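Local coordinates for cyclic nucleotide-binding protein (Ruegeria pomeroyi, PDB 3FX3), which is probably a DNA-binding transcription regulator of the CRP type, with a cyclic nucleotide-binding domain joined to a helix-turn-helix domain, at residues A8-A13 with L30-V35; R67-P70 with E74-V77; V90-T95 with P115-L120; R157-L162 with D224-D229; T176-Y179 with L183-G186. All blocks are in the same frame, centred on the assembly; numbering follows the deposited sequence.

Contact 1 of 5, residues A8-A13 with L30-V35. With PO4 (phosphate ion), chain F.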
# COMPACT_ATOMS: atom_id res chain seq x y z
N ALA B 8 18.10 10.79 -18.85
CA ALA B 8 16.99 11.53 -18.24
C ALA B 8 15.73 10.66 -18.18
O ALA B 8 14.99 10.72 -17.21
CB ALA B 8 16.72 12.81 -19.00
N GLN B 9 15.51 9.82 -19.19
CA GLN B 9 14.32 8.95 -19.22
C GLN B 9 14.45 7.85 -18.17
O GLN B 9 13.49 7.53 -17.46
CB GLN B 9 14.14 8.32 -20.60
CG GLN B 9 13.84 9.32 -21.72
CD GLN B 9 15.06 10.13 -22.15
OE1 GLN B 9 16.20 9.78 -21.87
NE2 GLN B 9 14.80 11.25 -22.79
N LYS B 10 15.65 7.29 -18.05
CA LYS B 10 15.91 6.26 -17.06
C LYS B 10 15.74 6.80 -15.62
O LYS B 10 15.25 6.06 -14.74
CB LYS B 10 17.30 5.66 -17.26
CG LYS B 10 17.44 4.76 -18.51
CD LYS B 10 18.93 4.34 -18.70
CE LYS B 10 19.13 3.41 -19.93
NZ LYS B 10 20.59 3.09 -20.24
N ALA B 11 16.12 8.07 -15.39
CA ALA B 11 15.90 8.72 -14.06
C ALA B 11 14.40 8.77 -13.76
O ALA B 11 13.98 8.44 -12.66
CB ALA B 11 16.53 10.14 -14.01
N ILE B 12 13.59 9.15 -14.74
CA ILE B 12 12.12 9.08 -14.58
C ILE B 12 11.64 7.65 -14.25
O ILE B 12 10.87 7.46 -13.30
CB ILE B 12 11.39 9.64 -15.81
CG1 ILE B 12 11.62 11.15 -15.90
CG2 ILE B 12 9.87 9.36 -15.75
CD1 ILE B 12 11.20 11.75 -17.25
N ALA B 13 12.14 6.65 -14.98
CA ALA B 13 11.75 5.26 -14.73
C ALA B 13 12.10 4.77 -13.32
O ALA B 13 11.41 3.90 -12.77
CB ALA B 13 12.36 4.32 -15.79
N LEU B 30 19.35 -3.98 -16.23
CA LEU B 30 17.97 -4.23 -16.70
C LEU B 30 17.42 -3.06 -17.55
O LEU B 30 16.82 -3.29 -18.60
CB LEU B 30 17.07 -4.57 -15.54
CG LEU B 30 15.58 -4.82 -15.81
CD1 LEU B 30 14.99 -5.83 -14.87
CD2 LEU B 30 14.80 -3.52 -15.65
N LEU B 31 17.68 -1.82 -17.11
CA LEU B 31 17.28 -0.65 -17.88
C LEU B 31 17.95 -0.62 -19.26
O LEU B 31 17.36 -0.11 -20.23
CB LEU B 31 17.62 0.64 -17.12
CG LEU B 31 16.82 0.95 -15.84
CD1 LEU B 31 17.26 2.30 -15.31
CD2 LEU B 31 15.31 0.92 -16.05
N SER B 32 19.16 -1.18 -19.35
CA SER B 32 19.88 -1.22 -20.63
C SER B 32 19.23 -2.18 -21.61
O SER B 32 19.56 -2.14 -22.77
CB SER B 32 21.35 -1.64 -20.44
OG SER B 32 22.14 -0.56 -19.95
N GLN B 33 18.31 -3.04 -21.14
CA GLN B 33 17.60 -3.96 -22.02
C GLN B 33 16.18 -3.48 -22.33
O GLN B 33 15.39 -4.22 -22.91
CB GLN B 33 17.61 -5.34 -21.39
CG GLN B 33 19.03 -5.90 -21.36
CD GLN B 33 19.10 -7.21 -20.66
OE1 GLN B 33 18.81 -8.25 -21.25
NE2 GLN B 33 19.49 -7.19 -19.37
N ALA B 34 15.86 -2.25 -21.97
CA ALA B 34 14.55 -1.71 -22.23
C ALA B 34 14.30 -1.50 -23.73
O ALA B 34 15.24 -1.30 -24.50
CB ALA B 34 14.40 -0.38 -21.51
N VAL B 35 13.03 -1.55 -24.13
CA VAL B 35 12.60 -1.15 -25.47
C VAL B 35 11.82 0.17 -25.32
O VAL B 35 10.85 0.26 -24.58
CB VAL B 35 11.71 -2.23 -26.13
CG1 VAL B 35 11.20 -1.76 -27.50
CG2 VAL B 35 12.50 -3.53 -26.31
P PO4 F . 21.39 1.34 -23.36
O1 PO4 F . 20.90 0.04 -23.98
O2 PO4 F . 20.26 2.11 -22.68
O3 PO4 F . 22.51 0.99 -22.40
O4 PO4 F . 21.88 2.26 -24.47
O HOH W 1 21.25 1.54 -18.04

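Contact 2 of 5, residues R67-P70 with E74-V77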
# COMPACT_ATOMS: atom_id res chain seq x y z
N ARG B 67 -11.46 -2.08 -19.67
CA ARG B 67 -12.01 -3.32 -20.17
C ARG B 67 -13.31 -3.09 -20.90
O ARG B 67 -14.01 -2.11 -20.65
CB ARG B 67 -12.16 -4.39 -19.09
CG ARG B 67 -13.03 -4.04 -17.92
CD ARG B 67 -13.34 -5.31 -17.07
NE ARG B 67 -14.66 -5.88 -17.36
CZ ARG B 67 -15.84 -5.35 -16.99
NH1 ARG B 67 -15.87 -4.20 -16.29
NH2 ARG B 67 -16.99 -5.96 -17.33
N MSE B 68 -13.62 -4.00 -21.81
CA MSE B 68 -14.85 -3.97 -22.56
C MSE B 68 -15.96 -4.65 -21.76
O MSE B 68 -15.81 -5.79 -21.39
CB MSE B 68 -14.66 -4.71 -23.89
CG MSE B 68 -13.56 -4.10 -24.75
SE MSE B 68 -13.88 -2.17 -24.95
CE MSE B 68 -15.71 -2.31 -25.56
N THR B 69 -17.06 -3.93 -21.51
CA THR B 69 -18.25 -4.53 -20.89
C THR B 69 -18.88 -5.46 -21.94
O THR B 69 -18.52 -5.39 -23.12
CB THR B 69 -19.27 -3.44 -20.39
OG1 THR B 69 -19.98 -2.84 -21.48
CG2 THR B 69 -18.55 -2.34 -19.60
N PRO B 70 -19.78 -6.37 -21.53
CA PRO B 70 -20.38 -7.21 -22.61
C PRO B 70 -21.43 -6.48 -23.44
O PRO B 70 -21.67 -6.84 -24.58
CB PRO B 70 -20.94 -8.42 -21.85
CG PRO B 70 -20.10 -8.48 -20.59
CD PRO B 70 -19.93 -7.00 -20.21
N GLU B 74 -16.53 0.80 -23.06
CA GLU B 74 -15.22 0.89 -22.44
C GLU B 74 -15.43 1.35 -21.01
O GLU B 74 -15.94 2.44 -20.79
CB GLU B 74 -14.31 1.88 -23.21
CG GLU B 74 -13.92 1.41 -24.65
CD GLU B 74 -12.84 2.27 -25.35
OE1 GLU B 74 -12.32 3.25 -24.74
OE2 GLU B 74 -12.49 1.93 -26.51
N ALA B 75 -15.08 0.49 -20.05
CA ALA B 75 -15.00 0.82 -18.63
C ALA B 75 -13.52 1.12 -18.25
O ALA B 75 -12.73 0.19 -18.19
CB ALA B 75 -15.49 -0.36 -17.81
N VAL B 76 -13.17 2.38 -17.97
CA VAL B 76 -11.81 2.75 -17.55
C VAL B 76 -11.51 2.16 -16.18
O VAL B 76 -12.26 2.34 -15.26
CB VAL B 76 -11.58 4.27 -17.54
CG1 VAL B 76 -10.18 4.62 -17.00
CG2 VAL B 76 -11.75 4.84 -18.96
N VAL B 77 -10.40 1.45 -16.07
CA VAL B 77 -9.98 0.80 -14.83
C VAL B 77 -8.89 1.63 -14.12
O VAL B 77 -8.81 1.62 -12.88
CB VAL B 77 -9.38 -0.59 -15.16
CG1 VAL B 77 -8.63 -1.20 -13.93
CG2 VAL B 77 -10.43 -1.49 -15.65

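Contact 3 of 5, residues V90-T95 with P115-L120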
# COMPACT_ATOMS: atom_id res chain seq x y z
N VAL B 90 0.77 -9.39 -14.27
CA VAL B 90 0.36 -10.22 -15.38
C VAL B 90 1.56 -10.70 -16.18
O VAL B 90 1.55 -11.81 -16.72
CB VAL B 90 -0.75 -9.54 -16.24
CG1 VAL B 90 -0.28 -8.22 -16.86
CG2 VAL B 90 -1.16 -10.49 -17.31
N ALA B 91 2.61 -9.88 -16.23
CA ALA B 91 3.80 -10.26 -16.93
C ALA B 91 4.50 -11.43 -16.19
O ALA B 91 4.96 -12.38 -16.82
CB ALA B 91 4.75 -9.06 -17.10
N LEU B 92 4.54 -11.38 -14.86
CA LEU B 92 5.18 -12.46 -14.12
C LEU B 92 4.30 -13.73 -14.10
O LEU B 92 4.80 -14.84 -14.01
CB LEU B 92 5.51 -11.99 -12.70
CG LEU B 92 6.51 -10.84 -12.57
CD1 LEU B 92 6.67 -10.51 -11.08
CD2 LEU B 92 7.81 -11.24 -13.16
N ARG B 93 2.99 -13.60 -14.18
CA ARG B 93 2.14 -14.79 -14.27
C ARG B 93 2.04 -15.31 -15.67
O ARG B 93 1.55 -16.42 -15.89
CB ARG B 93 0.73 -14.51 -13.75
CG ARG B 93 0.71 -14.38 -12.27
CD ARG B 93 -0.45 -13.55 -11.80
NE ARG B 93 -0.53 -13.55 -10.33
CZ ARG B 93 -1.37 -12.80 -9.63
NH1 ARG B 93 -2.20 -11.98 -10.26
NH2 ARG B 93 -1.39 -12.86 -8.31
N ASN B 94 2.44 -14.49 -16.64
CA ASN B 94 2.29 -14.84 -18.02
C ASN B 94 0.86 -15.27 -18.34
O ASN B 94 0.65 -16.28 -18.99
CB ASN B 94 3.28 -15.96 -18.37
CG ASN B 94 3.38 -16.16 -19.85
OD1 ASN B 94 3.09 -15.24 -20.64
ND2 ASN B 94 3.74 -17.36 -20.25
N THR B 95 -0.12 -14.50 -17.88
CA THR B 95 -1.50 -14.72 -18.26
C THR B 95 -1.96 -13.61 -19.24
O THR B 95 -1.32 -12.59 -19.36
CB THR B 95 -2.44 -14.80 -17.01
OG1 THR B 95 -2.14 -13.71 -16.13
CG2 THR B 95 -2.28 -16.19 -16.24
N PRO B 115 10.88 -11.72 -20.28
CA PRO B 115 11.95 -12.71 -20.07
C PRO B 115 13.24 -12.10 -19.53
O PRO B 115 13.96 -12.79 -18.83
CB PRO B 115 12.15 -13.35 -21.47
CG PRO B 115 10.86 -13.02 -22.25
CD PRO B 115 10.48 -11.63 -21.70
N VAL B 116 13.50 -10.81 -19.76
CA VAL B 116 14.70 -10.20 -19.20
C VAL B 116 14.63 -10.18 -17.66
O VAL B 116 15.62 -10.45 -16.97
CB VAL B 116 14.89 -8.77 -19.75
CG1 VAL B 116 15.82 -7.94 -18.86
CG2 VAL B 116 15.36 -8.84 -21.25
N PHE B 117 13.46 -9.86 -17.14
CA PHE B 117 13.27 -9.78 -15.71
C PHE B 117 13.15 -11.19 -15.09
O PHE B 117 13.77 -11.49 -14.07
CB PHE B 117 12.03 -8.94 -15.44
CG PHE B 117 11.78 -8.63 -14.00
CD1 PHE B 117 12.81 -8.48 -13.09
CD2 PHE B 117 10.50 -8.43 -13.55
CE1 PHE B 117 12.53 -8.18 -11.75
CE2 PHE B 117 10.24 -8.13 -12.22
CZ PHE B 117 11.26 -8.00 -11.33
N VAL B 118 12.34 -12.04 -15.71
CA VAL B 118 12.15 -13.38 -15.20
C VAL B 118 13.44 -14.21 -15.21
O VAL B 118 13.76 -14.91 -14.21
CB VAL B 118 10.99 -14.09 -15.96
CG1 VAL B 118 10.99 -15.57 -15.67
CG2 VAL B 118 9.63 -13.46 -15.54
N SER B 119 14.22 -14.12 -16.27
CA SER B 119 15.38 -14.97 -16.38
C SER B 119 16.42 -14.60 -15.31
O SER B 119 17.06 -15.49 -14.73
CB SER B 119 15.98 -14.96 -17.78
OG SER B 119 16.65 -13.74 -17.98
N LEU B 120 16.55 -13.31 -15.03
CA LEU B 120 17.40 -12.83 -13.90
C LEU B 120 17.07 -13.57 -12.60
O LEU B 120 17.95 -14.10 -11.90
CB LEU B 120 17.14 -11.33 -13.74
CG LEU B 120 18.06 -10.37 -13.01
CD1 LEU B 120 19.45 -10.42 -13.61
CD2 LEU B 120 17.46 -8.90 -13.07

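Contact 4 of 5, residues R157-L162 with D224-D229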
# COMPACT_ATOMS: atom_id res chain seq x y z
N ARG B 157 -6.65 17.08 -1.19
CA ARG B 157 -6.24 15.84 -1.85
C ARG B 157 -5.77 16.09 -3.26
O ARG B 157 -4.83 15.47 -3.70
CB ARG B 157 -7.35 14.80 -1.82
CG ARG B 157 -7.67 14.28 -0.39
CD ARG B 157 -8.97 13.48 -0.41
NE ARG B 157 -8.78 12.35 -1.28
CZ ARG B 157 -9.62 11.86 -2.17
NH1 ARG B 157 -10.84 12.34 -2.36
NH2 ARG B 157 -9.22 10.83 -2.86
N VAL B 158 -6.40 17.04 -3.96
CA VAL B 158 -6.00 17.37 -5.33
C VAL B 158 -4.65 18.10 -5.33
O VAL B 158 -3.78 17.83 -6.18
CB VAL B 158 -7.08 18.20 -6.04
CG1 VAL B 158 -6.60 18.70 -7.43
CG2 VAL B 158 -8.35 17.37 -6.16
N ALA B 159 -4.49 19.01 -4.36
CA ALA B 159 -3.20 19.70 -4.15
C ALA B 159 -2.08 18.66 -4.01
O ALA B 159 -1.03 18.76 -4.63
CB ALA B 159 -3.27 20.59 -2.90
N GLU B 160 -2.34 17.67 -3.19
CA GLU B 160 -1.40 16.59 -2.93
C GLU B 160 -1.06 15.79 -4.20
O GLU B 160 0.10 15.42 -4.47
CB GLU B 160 -2.06 15.67 -1.89
CG GLU B 160 -1.13 14.87 -1.10
CD GLU B 160 -0.28 15.70 -0.11
OE1 GLU B 160 -0.83 16.29 0.87
OE2 GLU B 160 0.96 15.70 -0.32
N PHE B 161 -2.10 15.49 -4.97
CA PHE B 161 -1.93 14.83 -6.24
C PHE B 161 -1.04 15.67 -7.19
O PHE B 161 -0.08 15.19 -7.77
CB PHE B 161 -3.31 14.52 -6.84
CG PHE B 161 -3.27 13.98 -8.23
CD1 PHE B 161 -3.05 12.63 -8.44
CD2 PHE B 161 -3.44 14.81 -9.32
CE1 PHE B 161 -2.99 12.10 -9.72
CE2 PHE B 161 -3.40 14.29 -10.62
CZ PHE B 161 -3.17 12.92 -10.80
N LEU B 162 -1.35 16.95 -7.31
CA LEU B 162 -0.54 17.83 -8.13
C LEU B 162 0.92 17.89 -7.64
O LEU B 162 1.84 17.82 -8.44
CB LEU B 162 -1.16 19.22 -8.18
CG LEU B 162 -2.47 19.31 -8.97
CD1 LEU B 162 -3.06 20.72 -8.89
CD2 LEU B 162 -2.25 18.90 -10.45
N ASP B 224 1.69 24.30 1.43
CA ASP B 224 1.12 24.90 2.62
C ASP B 224 -0.37 24.64 2.67
O ASP B 224 -0.89 24.22 3.71
CB ASP B 224 1.38 26.40 2.68
CG ASP B 224 1.17 26.95 4.07
OD1 ASP B 224 1.88 26.48 4.99
OD2 ASP B 224 0.28 27.81 4.25
N TYR B 225 -1.04 24.88 1.54
CA TYR B 225 -2.46 24.57 1.42
C TYR B 225 -2.72 23.12 1.82
O TYR B 225 -3.60 22.85 2.64
CB TYR B 225 -2.97 24.81 -0.01
CG TYR B 225 -4.47 24.75 -0.10
CD1 TYR B 225 -5.14 23.54 -0.25
CD2 TYR B 225 -5.22 25.89 0.02
CE1 TYR B 225 -6.53 23.49 -0.30
CE2 TYR B 225 -6.61 25.86 -0.04
CZ TYR B 225 -7.26 24.66 -0.20
OH TYR B 225 -8.63 24.66 -0.24
N ALA B 226 -1.96 22.20 1.25
CA ALA B 226 -2.15 20.77 1.48
C ALA B 226 -1.99 20.39 2.95
O ALA B 226 -2.79 19.62 3.50
CB ALA B 226 -1.19 19.95 0.62
N GLU B 227 -0.94 20.93 3.58
CA GLU B 227 -0.58 20.62 4.97
C GLU B 227 -1.35 21.39 6.02
O GLU B 227 -1.38 20.96 7.17
CB GLU B 227 0.91 20.84 5.21
CG GLU B 227 1.77 19.73 4.65
CD GLU B 227 3.24 20.09 4.57
OE1 GLU B 227 3.65 21.14 5.14
OE2 GLU B 227 3.98 19.31 3.93
N SER B 228 -1.96 22.52 5.64
CA SER B 228 -2.71 23.34 6.60
C SER B 228 -3.82 22.54 7.27
O SER B 228 -4.34 21.59 6.68
CB SER B 228 -3.29 24.59 5.93
OG SER B 228 -4.43 24.28 5.14
N ASP B 229 -4.17 22.92 8.50
CA ASP B 229 -5.21 22.23 9.27
C ASP B 229 -6.52 22.26 8.48
O ASP B 229 -7.05 23.36 8.22
CB ASP B 229 -5.41 22.88 10.63
CG ASP B 229 -6.58 22.28 11.40
OD1 ASP B 229 -6.64 21.04 11.52
OD2 ASP B 229 -7.44 23.05 11.87

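Contact 5 of 5, residues T176-Y179 with L183-G186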
# COMPACT_ATOMS: atom_id res chain seq x y z
N THR B 176 1.25 18.29 -17.22
CA THR B 176 0.32 18.02 -18.33
C THR B 176 -0.79 17.08 -17.83
O THR B 176 -0.51 16.12 -17.11
CB THR B 176 1.07 17.34 -19.48
OG1 THR B 176 1.61 16.12 -18.97
CG2 THR B 176 2.21 18.22 -20.00
N LEU B 177 -2.04 17.36 -18.19
CA LEU B 177 -3.17 16.52 -17.76
C LEU B 177 -3.96 16.06 -18.96
O LEU B 177 -3.92 16.69 -20.01
CB LEU B 177 -4.11 17.31 -16.85
CG LEU B 177 -3.60 17.88 -15.54
CD1 LEU B 177 -4.62 18.82 -14.92
CD2 LEU B 177 -3.21 16.75 -14.58
N PRO B 178 -4.73 14.98 -18.79
CA PRO B 178 -5.67 14.63 -19.85
C PRO B 178 -6.66 15.75 -20.07
O PRO B 178 -7.00 16.45 -19.13
CB PRO B 178 -6.42 13.40 -19.30
CG PRO B 178 -5.66 12.98 -18.11
CD PRO B 178 -4.91 14.16 -17.60
N TYR B 179 -7.09 15.90 -21.32
CA TYR B 179 -8.16 16.82 -21.64
C TYR B 179 -9.44 16.43 -20.89
O TYR B 179 -10.12 17.28 -20.34
CB TYR B 179 -8.40 16.82 -23.14
CG TYR B 179 -9.37 17.87 -23.60
CD1 TYR B 179 -10.75 17.66 -23.49
CD2 TYR B 179 -8.93 19.06 -24.17
CE1 TYR B 179 -11.67 18.61 -23.93
CE2 TYR B 179 -9.86 20.03 -24.64
CZ TYR B 179 -11.22 19.79 -24.51
OH TYR B 179 -12.14 20.72 -24.93
N LEU B 183 -11.07 11.43 -16.03
CA LEU B 183 -10.07 10.41 -15.76
C LEU B 183 -9.35 10.68 -14.44
O LEU B 183 -9.06 9.75 -13.69
CB LEU B 183 -9.05 10.32 -16.90
CG LEU B 183 -9.63 9.88 -18.26
CD1 LEU B 183 -8.62 10.08 -19.36
CD2 LEU B 183 -10.08 8.41 -18.22
N ILE B 184 -9.07 11.94 -14.15
CA ILE B 184 -8.41 12.30 -12.87
C ILE B 184 -9.40 12.09 -11.72
O ILE B 184 -9.05 11.57 -10.65
CB ILE B 184 -7.91 13.76 -12.88
CG1 ILE B 184 -6.88 13.95 -14.00
CG2 ILE B 184 -7.29 14.13 -11.54
CD1 ILE B 184 -5.83 12.86 -14.07
N ALA B 185 -10.65 12.45 -11.96
CA ALA B 185 -11.68 12.30 -10.95
C ALA B 185 -11.80 10.84 -10.57
O ALA B 185 -11.82 10.51 -9.38
CB ALA B 185 -13.04 12.87 -11.46
N GLY B 186 -11.86 9.98 -11.57
CA GLY B 186 -11.86 8.53 -11.36
C GLY B 186 -10.68 8.09 -10.50
O GLY B 186 -10.84 7.33 -9.51

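Contact 1 of 5, residues A8-A13 with L30-V35
K10 NZ sits at the hub of a small polar cluster that reaches S32 through intermediaries. It gives a 2.7 Å hydrogen bond to O2 of the phosphate ion and another, 2.8 Å, to a water; the carbonyl of A5, on the same chain, adds a weak third partner. S32 OG meets the same two bodies, giving its hydrogen to phosphate O3 at 2.9 Å and accepting one from the water at 3.0 Å. K10 NZ and S32 OG themselves stay 4.0 Å apart, so ion and water act as two bridges between them. The lysine gets there by stretching out: beyond CG its chain is fully extended (chi2 173°), running from helix 7-13 across to the L31-A34 beta turn. Nearer its root the side chain is greasy, and K10 CB lies 3.9 Å from L31 CD1, the two side chains lying alongside and running opposite ways. M110 of strand 107-113 packs on L31, while W36 touches K10, which ties this helical pair to the beta domain. A methionine in place of K10 would probably leave the phosphate and the bridging water without the ammonium group that joins them to the helix. The ion probably comes from the crystallisation liquor, and the chemistry is consistent with a surface niche suited to an anion, formed by an ammonium group and a hydroxyl.

Contact 2 of 5, residues R67-P70 with E74-V77
R67 pairs with A75 through both backbone groups: R67 N donates to A75 O at 3.0 Å, and A75 N returns a straighter bond to R67 O at 2.9 Å (N-H...O 164°), its donor nearly in line with the carbonyl. That makes them an antiparallel hydrogen-bonded pair in the hairpin of strands 62-68 and 74-81, part of the beta roll of the cyclic nucleotide-binding domain. The arginine chain bends at chi3 (-100°), which brings NH1 to 4.1 Å from the A75 methyl on the same face. V77 CG2 lies near the root of the arginine, 4.2 Å from R67 N. Next comes M68, a selenomethionine, opposite E74 in a non-hydrogen-bonded pair. Their side chains run side by side on the other face, and the bent chain of M68 lays SE 3.6 Å from E74 CG. T69 follows where the strand gives out; its CG2 rests 4.1 Å from A75 CB, and its OG1 is hydrogen-bonded to S73 N in the connecting loop. With two backbone bonds pairing the strands and loose side-chain contacts around them, the hairpin end takes its pairing from the main chain, while R67 and E74 set out from different faces.

Contact 3 of 5, residues V90-T95 with P115-L120
L92 pushes one methyl, CD2, into the angle between two residues on a neighbouring helix, and that single branch does all the close touching. It comes 3.7 Å from V118 CG2 and 3.9 Å from F117 CD2, with CE2 of the same ring only slightly farther off. With CG beside the backbone N, a chi2 of 178° sends CD1 along the extended direction and leaves CD2 on the branch facing F117 and V118, although the root of the side chain does not aim at its partners. In the cyclic nucleotide-binding domain, helix 88-93 follows strand 84-86, in the region where CRP relatives carry the phosphate-binding cassette, and helix 114-123 leads from the last strand of the beta roll to the long helix 125-147. The contact therefore lays the short helix of the roll against helix 114-123. F117, buried, also touches I55 of strand 54-58 and I131 of helix 125-147, so its ring packs against strand and long helix as well. In V118, CG1 stands anti to the backbone N (chi1 167°), and CG2 is the branch that meets L92. A133 of the second subunit packs on L92, and R93 NH2 is hydrogen-bonded to T134 OG1 of that same subunit.

Contact 4 of 5, residues R157-L162 with D224-D229
A159 and A226 face each other where two helices of the Crp-like winged helix-turn-helix domain come close, the first helix of the domain, 154-165, against the last, 219-227. With a methyl on each side of this pair, the A159 and A226 CA atoms can come within 5.8 Å, and their CB atoms are 4.1 Å apart. A159 CB has a looser neighbour in Y225 CD1, 4.4 Å away, at an oblique approach to the ring. Both alanines are buried: L222 of helix 219-227 also packs on A159, and L163 on A226. E160 is the third participant. Its CG stands anti to the backbone N (chi1 -156°) and the chain then folds at chi2 (69°), which swings the carboxylate in beside A226, E160 OE1 lying 3.7 Å from A226 CB. That oxygen is not left to the methyl alone, for Q152 NE2 is hydrogen-bonded to E160 OE1 and also to the backbone O of A226, so one amide bridges E160 and A226, which share no direct polar bond. Q156, on helix 154-165 itself, bonds the carbonyls of Y225 and S228. E160 OE2 and E227 OE2 are 6.3 Å apart. Past the end of the last helix, S228 OG turns back to donate a 3.0 Å hydrogen bond to Y225 O.

Contact 5 of 5, residues T176-Y179 with L183-G186
The ring of P178, nearly flat but for its pucker, offers different atoms to two neighbours on helix 182-187. Its CD and CG meet the I184 CD1 methyl, CD at 3.9 Å and CG at 4.0 Å; farther round the ring, P178 CB meets L183 CD1 at 4.0 Å. W62 of strand 62-68 also touches P178. Proline and isoleucine side chains cross at about a right angle, and I184 CD1 makes the nearer contacts, with CG1 adding one to P178 CD at 4.1 Å. The isoleucine reaches it because CG1 stands beside the backbone N and the chain then turns at chi2 (-46°), bringing CD1 round toward the proline. Helix 182-187 is the first of the two helices of the helix-turn-helix, and the loop before it, after strand 173-176, folds back over its start. I184 also packs on L195 of helix 192-203, the second helix of the motif, while L183 reaches V76 and V79 of strand 74-81. These three side chains thus sit where the helix-turn-helix domain rests on the cyclic nucleotide-binding domain. Touching one another only through carbons, they imply a hydrophobic junction whose hold depends on shape and burial.

The five contacts fall into two touching groups, contacts 1 and 3, and contacts 2, 4 and 5; only the second spans the domain boundary. Contacts 1 and 3, centres 17 Å apart, touch through L30 CD1 on F117 CD1 at 3.9 Å, so helix 24-31 packs on helix 114-123. Contact 5 joins contacts 2 and 4: V76 CG1 of contact 2 packs on L183 CD2 at 4.0 Å, linking the beta roll to the helix-turn-helix domain, and F161 CE2 of contact 4 packs on I184 CG2, also 4.0 Å. Contact 5 is nested in the loop that contact 4 closes. Contacts 3 and 4 lie 38 Å apart, centre to centre, on opposite sides of the chain's centre. The phosphate ion belongs to contact 1.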